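Local coordinates for mandelate racemase/muconate lactonizing enzyme family protein (Roseovarius nubinhibens ISM, PDB 3U4F), which binds magnesium and, as a member of the enolase superfamily, probably acts as a hydro-lyase, at residues M23-I28 / V39-E44; E29-E34 / S381-S386; Y137-K142 / K167-A172; A206-A211 / P235-E240. All blocks are in the same frame, centred on the assembly; numbering follows the deposited sequence.

Interaction 1: M23-I28 / V39-E44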
loop_
_atom_site.group_PDB
_atom_site.type_symbol
_atom_site.label_atom_id
_atom_site.label_comp_id
_atom_site.label_asym_id
_atom_site.label_seq_id
_atom_site.Cartn_x
_atom_site.Cartn_y
_atom_site.Cartn_z
HETATM N N MSE A 23 15.614 18.870 -16.842
HETATM C CA MSE A 23 15.521 17.756 -17.772
HETATM C C MSE A 23 14.059 17.330 -17.886
HETATM O O MSE A 23 13.336 17.288 -16.883
HETATM C CB MSE A 23 16.445 16.609 -17.309
HETATM C CG MSE A 23 15.945 15.190 -17.570
HETATM SE SE MSE A 23 16.843 13.822 -16.470
HETATM C CE MSE A 23 17.308 14.872 -14.850
ATOM N N LYS A 24 13.622 17.059 -19.113
ATOM C CA LYS A 24 12.271 16.571 -19.353
ATOM C C LYS A 24 12.323 15.177 -19.943
ATOM O O LYS A 24 12.939 14.960 -20.973
ATOM C CB LYS A 24 11.509 17.494 -20.322
ATOM C CG LYS A 24 10.919 18.725 -19.676
ATOM C CD LYS A 24 10.229 19.616 -20.724
ATOM C CE LYS A 24 9.734 20.935 -20.120
ATOM N NZ LYS A 24 10.789 21.594 -19.277
ATOM N N LEU A 25 11.651 14.235 -19.302
ATOM C CA LEU A 25 11.542 12.907 -19.881
ATOM C C LEU A 25 10.571 12.909 -21.034
ATOM O O LEU A 25 9.457 13.403 -20.902
ATOM C CB LEU A 25 11.109 11.868 -18.840
ATOM C CG LEU A 25 12.078 11.573 -17.701
ATOM C CD1 LEU A 25 11.552 10.394 -16.909
ATOM C CD2 LEU A 25 13.489 11.298 -18.218
ATOM N N THR A 26 10.986 12.329 -22.156
ATOM C CA THR A 26 10.112 12.202 -23.314
ATOM C C THR A 26 9.625 10.768 -23.568
ATOM O O THR A 26 8.692 10.557 -24.319
ATOM C CB THR A 26 10.769 12.794 -24.597
ATOM O OG1 THR A 26 12.065 12.219 -24.784
ATOM C CG2 THR A 26 10.920 14.296 -24.465
ATOM N N ALA A 27 10.277 9.778 -22.966
ATOM C CA ALA A 27 9.833 8.391 -23.077
ATOM C C ALA A 27 10.247 7.605 -21.840
ATOM O O ALA A 27 11.307 7.852 -21.271
ATOM C CB ALA A 27 10.419 7.726 -24.301
ATOM N N ILE A 28 9.397 6.666 -21.450
ATOM C CA ILE A 28 9.723 5.706 -20.402
ATOM C C ILE A 28 9.336 4.344 -20.984
ATOM O O ILE A 28 8.191 4.135 -21.420
ATOM C CB ILE A 28 8.901 5.957 -19.114
ATOM C CG1 ILE A 28 9.278 7.305 -18.471
ATOM C CG2 ILE A 28 9.156 4.801 -18.144
ATOM C CD1 ILE A 28 8.350 7.778 -17.310
ATOM N N VAL A 39 13.817 -0.471 -16.645
ATOM C CA VAL A 39 13.225 0.756 -17.120
ATOM C C VAL A 39 14.281 1.525 -17.862
ATOM O O VAL A 39 15.408 1.697 -17.358
ATOM C CB VAL A 39 12.715 1.640 -15.957
ATOM C CG1 VAL A 39 12.064 2.932 -16.469
ATOM C CG2 VAL A 39 11.746 0.854 -15.103
ATOM N N ARG A 40 13.925 1.978 -19.056
ATOM C CA ARG A 40 14.813 2.890 -19.771
ATOM C C ARG A 40 14.116 4.205 -19.915
ATOM O O ARG A 40 12.976 4.238 -20.411
ATOM C CB ARG A 40 15.231 2.364 -21.157
ATOM C CG ARG A 40 16.205 3.387 -21.859
ATOM C CD ARG A 40 16.852 2.844 -23.153
ATOM N NE ARG A 40 15.823 2.450 -24.135
ATOM C CZ ARG A 40 16.040 1.677 -25.198
ATOM N NH1 ARG A 40 17.252 1.197 -25.471
ATOM N NH2 ARG A 40 15.036 1.381 -26.012
ATOM N N VAL A 41 14.772 5.285 -19.504
ATOM C CA VAL A 41 14.194 6.624 -19.642
ATOM C C VAL A 41 14.974 7.420 -20.681
ATOM O O VAL A 41 16.176 7.227 -20.822
ATOM C CB VAL A 41 14.118 7.435 -18.325
ATOM C CG1 VAL A 41 13.138 6.776 -17.312
ATOM C CG2 VAL A 41 15.532 7.685 -17.689
ATOM N N THR A 42 14.268 8.300 -21.387
ATOM C CA THR A 42 14.884 9.132 -22.446
ATOM C C THR A 42 14.535 10.582 -22.187
ATOM O O THR A 42 13.370 10.908 -22.017
ATOM C CB THR A 42 14.370 8.764 -23.856
ATOM O OG1 THR A 42 14.519 7.364 -24.075
ATOM C CG2 THR A 42 15.135 9.537 -24.972
ATOM N N SER A 43 15.547 11.446 -22.137
ATOM C CA SER A 43 15.308 12.861 -21.954
ATOM C C SER A 43 15.131 13.527 -23.317
ATOM O O SER A 43 15.412 12.921 -24.365
ATOM C CB SER A 43 16.440 13.517 -21.159
ATOM O OG SER A 43 17.661 13.368 -21.862
ATOM N N GLU A 44 14.667 14.771 -23.296
ATOM C CA GLU A 44 14.339 15.475 -24.546
ATOM C C GLU A 44 15.581 15.748 -25.392
ATOM O O GLU A 44 15.491 15.775 -26.614
ATOM C CB GLU A 44 13.495 16.738 -24.296
ATOM C CG GLU A 44 14.168 17.851 -23.536
ATOM C CD GLU A 44 13.333 19.142 -23.506
ATOM O OE1 GLU A 44 12.348 19.265 -24.280
ATOM O OE2 GLU A 44 13.677 20.040 -22.704
#
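T26 and A27 both face T42, and together they form a classic beta bulge in the antiparallel hairpin of strands 25-32 and 37-43, part of the N-terminal domain. The register is the evidence: L25 pairs with S43, yet two residues on A27 pairs with T42, so the first strand carries an extra residue. T26 absorbs it with a psi of -16°, far from an extended strand value.

Backbone bonds hold the bulge. T42 O accepts T26 N at 2.8 Å, with 162° at the hydrogen, and a weak bond from A27 N at 3.4 Å. In return T42 N donates to A27 O at 3.0 Å. Beyond these, E44 N reaches K24 O through a weak, bent bond.

Apolar contacts line one face. L25 leaves its strand heading away from the partner strand, but CG lies anti to the carbonyl carbon (chi1 -66°) and brings both methyls back onto V41, with CD2 3.9 Å from V41 CB and CD1 4.0 Å from V41 CG1. I28 CG1 meets V41 too, while I28 CG2 lies 3.8 Å from V39 CG1. Helices 58-73 and 98-119 pack over I28 and V41, respectively. Were L25 an alanine, both methyls would be gone and a gap would probably open beside V41.

Charge plays a smaller part. K24 and E44 run alongside each other with K24 NZ 4.7 Å from E44 OE2, too far for direct contact. The T26 and E44 side chains cross at about a right angle, T26 CG2 lying 3.6 Å from E44 CB.

Interaction 2: E29-E34 / S381-S386; sequences ETFTNE and SAYKVS
With CG anti to its carbonyl carbon (chi1 -60°), E29 extends along the sheet face that also carries the ring of Y383, which is set anti to the Y383 backbone N (chi1 172°). The two meet diagonally, since E29 is paired with V385, and F31 with Y383, in the antiparallel register. Y383 OH donates to E29 OE1 at 2.7 Å. The oxygen uses its anti lone pair and sits at the edge of the phenol ring, near its plane, although carboxylate and ring planes are 79° apart. E29 CG also rests 3.6 Å from V385 CG2.

Beside this bond the F31 and Y383 rings lean together obliquely, with F31 CE1 3.4 Å from Y383 CD1. S381 OG, bonded to L378 O, sits at the F31 ring edge.

Backbone evidence for the pairing is regular: T30 N donates to K384 O at 2.8 Å, A382 N to T32 O at 2.9 Å, and each bond has its reciprocal. On the opposite face a water joins T30 OG1 to A382 O, and H66 also bonds T30 OG1.

Replacing E29 by an alanine is likely to leave the Y383 hydroxyl without this acceptor and R40 without its salt-bridge partner. Because E29 receives the phenol proton on OE1 and pairs with R40 through OE2, it probably stays ionised, and the carboxylate probably links Y383 of strand 382-387 to R40 of strand 37-43.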
loop_
_atom_site.group_PDB
_atom_site.type_symbol
_atom_site.label_atom_id
_atom_site.label_comp_id
_atom_site.label_asym_id
_atom_site.label_seq_id
_atom_site.Cartn_x
_atom_site.Cartn_y
_atom_site.Cartn_z
ATOM N N GLU A 29 10.305 3.429 -21.025
ATOM C CA GLU A 29 10.107 2.098 -21.562
ATOM C C GLU A 29 10.365 1.044 -20.503
ATOM O O GLU A 29 11.280 1.187 -19.678
ATOM C CB GLU A 29 11.085 1.853 -22.714
ATOM C CG GLU A 29 10.912 2.863 -23.868
ATOM C CD GLU A 29 12.112 2.855 -24.795
ATOM O OE1 GLU A 29 12.028 2.221 -25.886
ATOM O OE2 GLU A 29 13.129 3.462 -24.394
ATOM N N THR A 30 9.576 -0.018 -20.523
ATOM C CA THR A 30 9.818 -1.128 -19.588
ATOM C C THR A 30 10.069 -2.395 -20.370
ATOM O O THR A 30 9.513 -2.600 -21.461
ATOM C CB THR A 30 8.634 -1.362 -18.594
ATOM O OG1 THR A 30 7.396 -1.404 -19.342
ATOM C CG2 THR A 30 8.569 -0.252 -17.542
ATOM N N PHE A 31 10.937 -3.233 -19.806
ATOM C CA PHE A 31 11.251 -4.555 -20.332
ATOM C C PHE A 31 11.189 -5.546 -19.182
ATOM O O PHE A 31 12.059 -5.530 -18.286
ATOM C CB PHE A 31 12.684 -4.553 -20.904
ATOM C CG PHE A 31 12.953 -3.421 -21.875
ATOM C CD1 PHE A 31 12.969 -3.662 -23.260
ATOM C CD2 PHE A 31 13.186 -2.133 -21.424
ATOM C CE1 PHE A 31 13.264 -2.641 -24.159
ATOM C CE2 PHE A 31 13.461 -1.088 -22.323
ATOM C CZ PHE A 31 13.502 -1.349 -23.696
ATOM N N THR A 32 10.193 -6.434 -19.198
ATOM C CA THR A 32 9.868 -7.132 -17.992
ATOM C C THR A 32 9.524 -8.582 -18.226
ATOM O O THR A 32 9.136 -8.993 -19.341
ATOM C CB THR A 32 8.718 -6.386 -17.226
ATOM O OG1 THR A 32 8.694 -6.815 -15.864
ATOM C CG2 THR A 32 7.339 -6.646 -17.892
ATOM N N ASN A 33 9.726 -9.384 -17.188
ATOM C CA ASN A 33 8.969 -10.630 -17.048
ATOM C C ASN A 33 8.274 -10.597 -15.682
ATOM O O ASN A 33 8.186 -9.529 -15.067
ATOM C CB ASN A 33 9.842 -11.884 -17.291
ATOM C CG ASN A 33 11.028 -12.021 -16.310
ATOM O OD1 ASN A 33 10.998 -11.549 -15.173
ATOM N ND2 ASN A 33 12.051 -12.769 -16.746
ATOM N N GLU A 34 7.816 -11.742 -15.189
ATOM C CA GLU A 34 7.077 -11.751 -13.934
ATOM C C GLU A 34 7.977 -11.561 -12.708
ATOM O O GLU A 34 7.482 -11.303 -11.618
ATOM C CB GLU A 34 6.218 -13.013 -13.794
ATOM C CG GLU A 34 4.989 -13.029 -14.730
ATOM C CD GLU A 34 4.260 -14.386 -14.748
ATOM O OE1 GLU A 34 4.638 -15.284 -13.956
ATOM O OE2 GLU A 34 3.308 -14.550 -15.549
ATOM N N SER A 381 12.074 -10.297 -23.382
ATOM C CA SER A 381 11.208 -9.559 -22.437
ATOM C C SER A 381 9.930 -8.992 -23.063
ATOM O O SER A 381 9.826 -8.859 -24.278
ATOM C CB SER A 381 11.977 -8.399 -21.816
ATOM O OG SER A 381 12.104 -7.319 -22.742
ATOM N N ALA A 382 8.967 -8.659 -22.206
ATOM C CA ALA A 382 7.779 -7.929 -22.624
ATOM C C ALA A 382 8.084 -6.428 -22.589
ATOM O O ALA A 382 8.534 -5.905 -21.578
ATOM C CB ALA A 382 6.614 -8.285 -21.690
ATOM N N TYR A 383 7.861 -5.752 -23.708
ATOM C CA TYR A 383 8.135 -4.349 -23.853
ATOM C C TYR A 383 6.881 -3.515 -23.826
ATOM O O TYR A 383 5.854 -3.878 -24.438
ATOM C CB TYR A 383 8.836 -4.116 -25.201
ATOM C CG TYR A 383 9.052 -2.701 -25.639
ATOM C CD1 TYR A 383 10.065 -1.937 -25.083
ATOM C CD2 TYR A 383 8.285 -2.133 -26.676
ATOM C CE1 TYR A 383 10.295 -0.672 -25.489
ATOM C CE2 TYR A 383 8.508 -0.852 -27.097
ATOM C CZ TYR A 383 9.529 -0.118 -26.511
ATOM O OH TYR A 383 9.799 1.170 -26.922
ATOM N N LYS A 384 6.992 -2.372 -23.151
ATOM C CA LYS A 384 5.923 -1.385 -23.131
ATOM C C LYS A 384 6.510 0.012 -23.109
ATOM O O LYS A 384 7.524 0.272 -22.436
ATOM C CB LYS A 384 5.009 -1.622 -21.904
ATOM C CG LYS A 384 3.659 -0.915 -21.984
ATOM C CD LYS A 384 2.706 -1.480 -20.911
ATOM C CE LYS A 384 1.248 -1.592 -21.413
ATOM N NZ LYS A 384 0.658 -0.272 -21.684
ATOM N N VAL A 385 5.878 0.932 -23.826
ATOM C CA VAL A 385 6.360 2.315 -23.851
ATOM C C VAL A 385 5.258 3.340 -23.650
ATOM O O VAL A 385 4.135 3.155 -24.116
ATOM C CB VAL A 385 7.187 2.599 -25.169
ATOM C CG1 VAL A 385 6.322 2.376 -26.441
ATOM C CG2 VAL A 385 7.787 3.982 -25.159
ATOM N N SER A 386 5.602 4.392 -22.910
ATOM C CA SER A 386 4.804 5.601 -22.801
ATOM C C SER A 386 5.645 6.773 -23.255
ATOM O O SER A 386 6.824 6.892 -22.870
ATOM C CB SER A 386 4.348 5.840 -21.366
ATOM O OG SER A 386 3.497 4.802 -20.919
HETATM O O HOH W 1 6.972 -3.988 -19.943
#

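Interaction 3: Y137-K142 / K167-A172; sequences YASSMK and KVRAGA. With GAI (guanidine), chain F.
Strands 132-139 and 165-169, neighbours in a beta-alpha-beta unit of the TIM barrel, bring Y137 to K167 and S140 to R169 beside the bound guanidine. Parallel pairing is set by K167 N donating to A138 O at 2.8 Å and S140 N to K167 O at 3.0 Å, the first nearly straight.

K167 bends at chi3 (86°), which carries NZ to Y137 OH, to which it donates at 2.9 Å. Its CB and CD lie by Y137 CE1. The same NZ stands 2.8 Å from guanidine N3 and forms a salt bridge with E231, a magnesium ligand.

R169 grips one atom side-on: S140 O accepts from NE at 2.7 Å and from NH2 at 3.0 Å, only 4° out of the guanidinium plane. This pair of hydrogen bonds probably fixes the rotation of the group, whose NH2 lies 2.9 Å from guanidine N1, while M141 SE approaches NH2 obliquely at 3.5 Å. S140 OG takes the amide of K142 in an ST turn and is also hydrogen-bonded to E150, and a water links K142 O to R169 N.

Basic side chains two residues apart at the end of a barrel strand, as in K167-V168-R169, resemble the KxK-type motif of the mandelate racemase family.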
loop_
_atom_site.group_PDB
_atom_site.type_symbol
_atom_site.label_atom_id
_atom_site.label_comp_id
_atom_site.label_asym_id
_atom_site.label_seq_id
_atom_site.Cartn_x
_atom_site.Cartn_y
_atom_site.Cartn_z
ATOM N N TYR A 137 27.788 -8.786 4.103
ATOM C CA TYR A 137 27.462 -9.971 4.885
ATOM C C TYR A 137 26.756 -11.011 4.024
ATOM O O TYR A 137 25.913 -10.664 3.191
ATOM C CB TYR A 137 26.672 -9.625 6.159
ATOM C CG TYR A 137 25.216 -9.168 6.022
ATOM C CD1 TYR A 137 24.176 -10.095 6.033
ATOM C CD2 TYR A 137 24.895 -7.805 6.008
ATOM C CE1 TYR A 137 22.822 -9.671 5.958
ATOM C CE2 TYR A 137 23.579 -7.356 5.961
ATOM C CZ TYR A 137 22.537 -8.300 5.944
ATOM O OH TYR A 137 21.220 -7.870 5.906
ATOM N N ALA A 138 27.119 -12.278 4.232
ATOM C CA ALA A 138 26.508 -13.427 3.573
ATOM C C ALA A 138 25.109 -13.657 4.147
ATOM O O ALA A 138 24.954 -13.925 5.326
ATOM C CB ALA A 138 27.370 -14.662 3.764
ATOM N N SER A 139 24.096 -13.472 3.322
ATOM C CA SER A 139 22.738 -13.521 3.813
ATOM C C SER A 139 22.054 -14.796 3.291
ATOM O O SER A 139 21.828 -14.967 2.085
ATOM C CB SER A 139 21.969 -12.258 3.434
ATOM O OG SER A 139 20.724 -12.198 4.098
ATOM N N SER A 140 21.748 -15.687 4.230
ATOM C CA SER A 140 20.874 -16.815 3.969
ATOM C C SER A 140 19.402 -16.372 3.958
ATOM O O SER A 140 18.945 -15.652 4.867
ATOM C CB SER A 140 21.059 -17.871 5.047
ATOM O OG SER A 140 19.997 -18.820 4.985
HETATM N N MSE A 141 18.666 -16.851 2.963
HETATM C CA MSE A 141 17.225 -16.599 2.857
HETATM C C MSE A 141 16.415 -17.736 3.468
HETATM O O MSE A 141 15.210 -17.589 3.667
HETATM C CB MSE A 141 16.815 -16.426 1.368
HETATM C CG MSE A 141 17.579 -15.327 0.636
HETATM SE SE MSE A 141 17.240 -13.591 1.519
HETATM C CE MSE A 141 18.945 -12.686 1.222
ATOM N N LYS A 142 17.065 -18.860 3.779
ATOM C CA LYS A 142 16.325 -20.114 4.017
ATOM C C LYS A 142 15.976 -20.394 5.468
ATOM O O LYS A 142 16.782 -20.154 6.353
ATOM C CB LYS A 142 17.131 -21.298 3.460
ATOM C CG LYS A 142 17.189 -21.355 1.924
ATOM C CD LYS A 142 17.862 -22.644 1.463
ATOM C CE LYS A 142 17.648 -22.885 -0.025
ATOM N NZ LYS A 142 18.067 -24.257 -0.466
ATOM N N LYS A 167 24.319 -13.785 8.067
ATOM C CA LYS A 167 22.965 -13.664 8.619
ATOM C C LYS A 167 22.160 -14.935 8.360
ATOM O O LYS A 167 22.131 -15.438 7.225
ATOM C CB LYS A 167 22.226 -12.421 8.074
ATOM C CG LYS A 167 20.865 -12.184 8.740
ATOM C CD LYS A 167 20.277 -10.824 8.393
ATOM C CE LYS A 167 19.498 -10.889 7.095
ATOM N NZ LYS A 167 18.989 -9.525 6.805
ATOM N N VAL A 168 21.505 -15.446 9.408
ATOM C CA VAL A 168 20.634 -16.617 9.295
ATOM C C VAL A 168 19.224 -16.253 9.781
ATOM O O VAL A 168 18.979 -15.117 10.174
ATOM C CB VAL A 168 21.221 -17.834 10.095
ATOM C CG1 VAL A 168 22.604 -18.154 9.590
ATOM C CG2 VAL A 168 21.239 -17.520 11.556
ATOM N N ARG A 169 18.290 -17.193 9.720
ATOM C CA ARG A 169 16.899 -16.907 10.020
ATOM C C ARG A 169 16.491 -17.495 11.376
ATOM O O ARG A 169 16.926 -18.585 11.723
ATOM C CB ARG A 169 16.014 -17.507 8.944
ATOM C CG ARG A 169 16.361 -17.024 7.532
ATOM C CD ARG A 169 15.912 -15.556 7.332
ATOM N NE ARG A 169 16.746 -14.891 6.312
ATOM C CZ ARG A 169 16.535 -13.657 5.879
ATOM N NH1 ARG A 169 15.465 -12.987 6.306
ATOM N NH2 ARG A 169 17.390 -13.102 5.023
ATOM N N ALA A 170 15.638 -16.778 12.095
ATOM C CA ALA A 170 14.982 -17.261 13.326
ATOM C C ALA A 170 13.480 -17.418 13.097
ATOM O O ALA A 170 12.905 -16.756 12.235
ATOM C CB ALA A 170 15.196 -16.274 14.449
ATOM N N GLY A 171 12.843 -18.288 13.880
ATOM C CA GLY A 171 11.377 -18.380 13.845
ATOM C C GLY A 171 10.859 -18.909 12.532
ATOM O O GLY A 171 11.582 -19.531 11.773
ATOM N N ALA A 172 9.580 -18.678 12.282
ATOM C CA ALA A 172 8.989 -18.942 10.978
ATOM C C ALA A 172 8.600 -17.575 10.414
ATOM O O ALA A 172 8.295 -16.648 11.178
ATOM C CB ALA A 172 7.768 -19.852 11.131
HETATM C C GAI F . 16.081 -9.947 4.724
HETATM N N1 GAI F . 16.692 -10.585 3.759
HETATM N N2 GAI F . 14.779 -10.183 5.119
HETATM N N3 GAI F . 16.704 -8.949 5.372
HETATM O O HOH W 2 18.711 -19.951 8.493
#

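Interaction 4: A206-A211 / P235-E240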
loop_
_atom_site.group_PDB
_atom_site.type_symbol
_atom_site.label_atom_id
_atom_site.label_comp_id
_atom_site.label_asym_id
_atom_site.label_seq_id
_atom_site.Cartn_x
_atom_site.Cartn_y
_atom_site.Cartn_z
ATOM N N ALA A 206 14.216 -12.447 12.091
ATOM C CA ALA A 206 13.024 -13.201 12.531
ATOM C C ALA A 206 11.824 -12.978 11.628
ATOM O O ALA A 206 10.743 -13.543 11.840
ATOM C CB ALA A 206 12.669 -12.823 13.980
ATOM N N ASN A 207 11.992 -12.119 10.635
ATOM C CA ASN A 207 10.900 -11.800 9.689
ATOM C C ASN A 207 9.514 -11.755 10.312
ATOM O O ASN A 207 8.583 -12.474 9.866
ATOM C CB ASN A 207 10.921 -12.780 8.518
ATOM C CG ASN A 207 12.155 -12.617 7.645
ATOM O OD1 ASN A 207 12.220 -11.725 6.772
ATOM N ND2 ASN A 207 13.125 -13.464 7.868
ATOM N N SER A 208 9.368 -10.910 11.327
ATOM C CA SER A 208 8.035 -10.568 11.894
ATOM C C SER A 208 7.362 -11.663 12.694
ATOM O O SER A 208 6.140 -11.650 12.874
ATOM C CB SER A 208 7.073 -10.073 10.787
ATOM O OG SER A 208 7.393 -8.752 10.372
ATOM N N CYS A 209 8.146 -12.608 13.199
ATOM C CA CYS A 209 7.579 -13.795 13.851
ATOM C C CYS A 209 7.006 -13.554 15.245
ATOM O O CYS A 209 5.906 -14.027 15.556
ATOM C CB CYS A 209 8.664 -14.862 13.961
ATOM S SG CYS A 209 8.039 -16.437 14.591
ATOM N N TYR A 210 7.733 -12.797 16.085
ATOM C CA TYR A 210 7.535 -12.892 17.535
ATOM C C TYR A 210 6.682 -11.822 18.209
ATOM O O TYR A 210 6.693 -10.664 17.808
ATOM C CB TYR A 210 8.902 -12.929 18.202
ATOM C CG TYR A 210 9.725 -14.139 17.819
ATOM C CD1 TYR A 210 9.363 -15.413 18.255
ATOM C CD2 TYR A 210 10.868 -14.013 17.024
ATOM C CE1 TYR A 210 10.148 -16.548 17.926
ATOM C CE2 TYR A 210 11.638 -15.115 16.685
ATOM C CZ TYR A 210 11.283 -16.376 17.141
ATOM O OH TYR A 210 12.051 -17.462 16.814
ATOM N N ALA A 211 5.976 -12.190 19.280
ATOM C CA ALA A 211 5.505 -11.163 20.213
ATOM C C ALA A 211 6.721 -10.613 20.990
ATOM O O ALA A 211 7.745 -11.294 21.076
ATOM C CB ALA A 211 4.473 -11.756 21.180
ATOM N N PRO A 235 6.145 -8.394 14.278
ATOM C CA PRO A 235 5.434 -7.888 13.098
ATOM C C PRO A 235 5.803 -6.440 12.750
ATOM O O PRO A 235 5.641 -5.525 13.573
ATOM C CB PRO A 235 3.955 -8.002 13.519
ATOM C CG PRO A 235 3.984 -9.300 14.388
ATOM C CD PRO A 235 5.226 -9.070 15.228
ATOM N N TYR A 236 6.298 -6.232 11.530
ATOM C CA TYR A 236 6.908 -4.954 11.191
ATOM C C TYR A 236 5.912 -3.798 11.281
ATOM O O TYR A 236 6.293 -2.663 11.479
ATOM C CB TYR A 236 7.554 -5.033 9.797
ATOM C CG TYR A 236 6.589 -5.079 8.635
ATOM C CD1 TYR A 236 5.981 -3.895 8.167
ATOM C CD2 TYR A 236 6.312 -6.280 7.965
ATOM C CE1 TYR A 236 5.093 -3.913 7.076
ATOM C CE2 TYR A 236 5.404 -6.305 6.852
ATOM C CZ TYR A 236 4.819 -5.112 6.430
ATOM O OH TYR A 236 3.965 -5.077 5.323
ATOM N N TRP A 237 4.627 -4.108 11.126
ATOM C CA TRP A 237 3.570 -3.105 11.163
ATOM C C TRP A 237 3.162 -2.713 12.589
ATOM O O TRP A 237 2.299 -1.837 12.753
ATOM C CB TRP A 237 2.341 -3.597 10.377
ATOM C CG TRP A 237 1.753 -4.933 10.836
ATOM C CD1 TRP A 237 0.692 -5.113 11.669
ATOM C CD2 TRP A 237 2.178 -6.251 10.443
ATOM N NE1 TRP A 237 0.449 -6.457 11.854
ATOM C CE2 TRP A 237 1.326 -7.176 11.090
ATOM C CE3 TRP A 237 3.168 -6.733 9.583
ATOM C CZ2 TRP A 237 1.461 -8.554 10.942
ATOM C CZ3 TRP A 237 3.301 -8.119 9.421
ATOM C CH2 TRP A 237 2.453 -9.011 10.108
ATOM N N GLU A 238 3.762 -3.358 13.594
ATOM C CA GLU A 238 3.497 -3.017 15.012
ATOM C C GLU A 238 4.706 -2.306 15.628
ATOM O O GLU A 238 5.539 -2.924 16.286
ATOM C CB GLU A 238 3.133 -4.272 15.825
ATOM C CG GLU A 238 1.846 -4.967 15.366
ATOM C CD GLU A 238 0.569 -4.170 15.686
ATOM O OE1 GLU A 238 0.633 -3.100 16.351
ATOM O OE2 GLU A 238 -0.519 -4.607 15.239
ATOM N N LEU A 239 4.807 -1.003 15.395
ATOM C CA LEU A 239 6.038 -0.290 15.762
ATOM C C LEU A 239 6.249 -0.294 17.279
ATOM O O LEU A 239 7.376 -0.350 17.749
ATOM C CB LEU A 239 6.025 1.151 15.249
ATOM C CG LEU A 239 5.928 1.408 13.730
ATOM C CD1 LEU A 239 5.865 2.896 13.486
ATOM C CD2 LEU A 239 7.142 0.857 13.041
ATOM N N GLU A 240 5.169 -0.257 18.049
ATOM C CA GLU A 240 5.340 -0.235 19.508
ATOM C C GLU A 240 5.871 -1.543 20.048
ATOM O O GLU A 240 6.575 -1.532 21.051
ATOM C CB GLU A 240 4.065 0.182 20.225
ATOM C CG GLU A 240 3.831 1.657 20.210
ATOM C CD GLU A 240 2.557 2.013 20.949
ATOM O OE1 GLU A 240 1.510 1.365 20.668
ATOM O OE2 GLU A 240 2.600 2.911 21.822
#
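S208 OG is gripped twice: it accepts Y236 N at 3.0 Å, with a bent 136° at the hydrogen, and is hydrogen-bonded to E232. The bond joins two loops of the TIM barrel, the type I' turn A206-C209 that follows strand 201-205 and the type I turn P235-E238 that precedes helix 239-248.

The S208 torsion explains the reach. CB already points toward the second loop, and OG, anti to the carbonyl carbon (chi1 -75°), continues to the Y236 amide. There it also lies at the edge of the Y236 ring, near its plane, 3.6 Å from Y236 CD2. S208 CB also packs on P235 CA. The proline ring meets the carbonyls of the first loop, with P235 CD 3.4 Å from Y210 O, a buried oxygen that has no hydrogen-bond partner in the model.

The second loop is stiffened from within. E238 N donates to P235 O at 2.9 Å, closing the turn, and E238 is the N-cap of the helix. W237 lays a ring face over P235 CB, 3.6 Å above the indole plane, while its own CE3 stands 3.5 Å above the Y236 ring, offset toward the rim. From the second subunit, H93 O bonds Y236 OH, and R266 forms a salt bridge with E238, so this loop also serves the dimer interface.

N207 of the first loop belongs to the guanidine pocket, and the S208 side chain is about 8 Å from a bound magnesium ion. Within the same loop, C209 SG sits over the centre of the Y210 ring, 3.9 Å above its plane.

In the fold
Interactions 1 and 2 share strand 25-32 and lie in one antiparallel sheet, with strands 37-43 and 382-387 on its two flanks. Their centres are 15 Å apart, and the R40-E29 salt bridge joins them. Interactions 3 and 4 belong to the barrel, their centres 16 Å apart, and touch through R169 with N207 and G171 with Y210, near the magnesium and guanidine. About 16 Å separates the nearest atoms of interactions 2 and 3. Interactions 1 and 2 interleave along the chain; interaction 1 precedes 3, and 3 precedes 4, while interaction 2 spans both barrel contacts. The chain thus returns after its barrel to complete the N-terminal sheet, tying the two domains of the enolase-superfamily fold together.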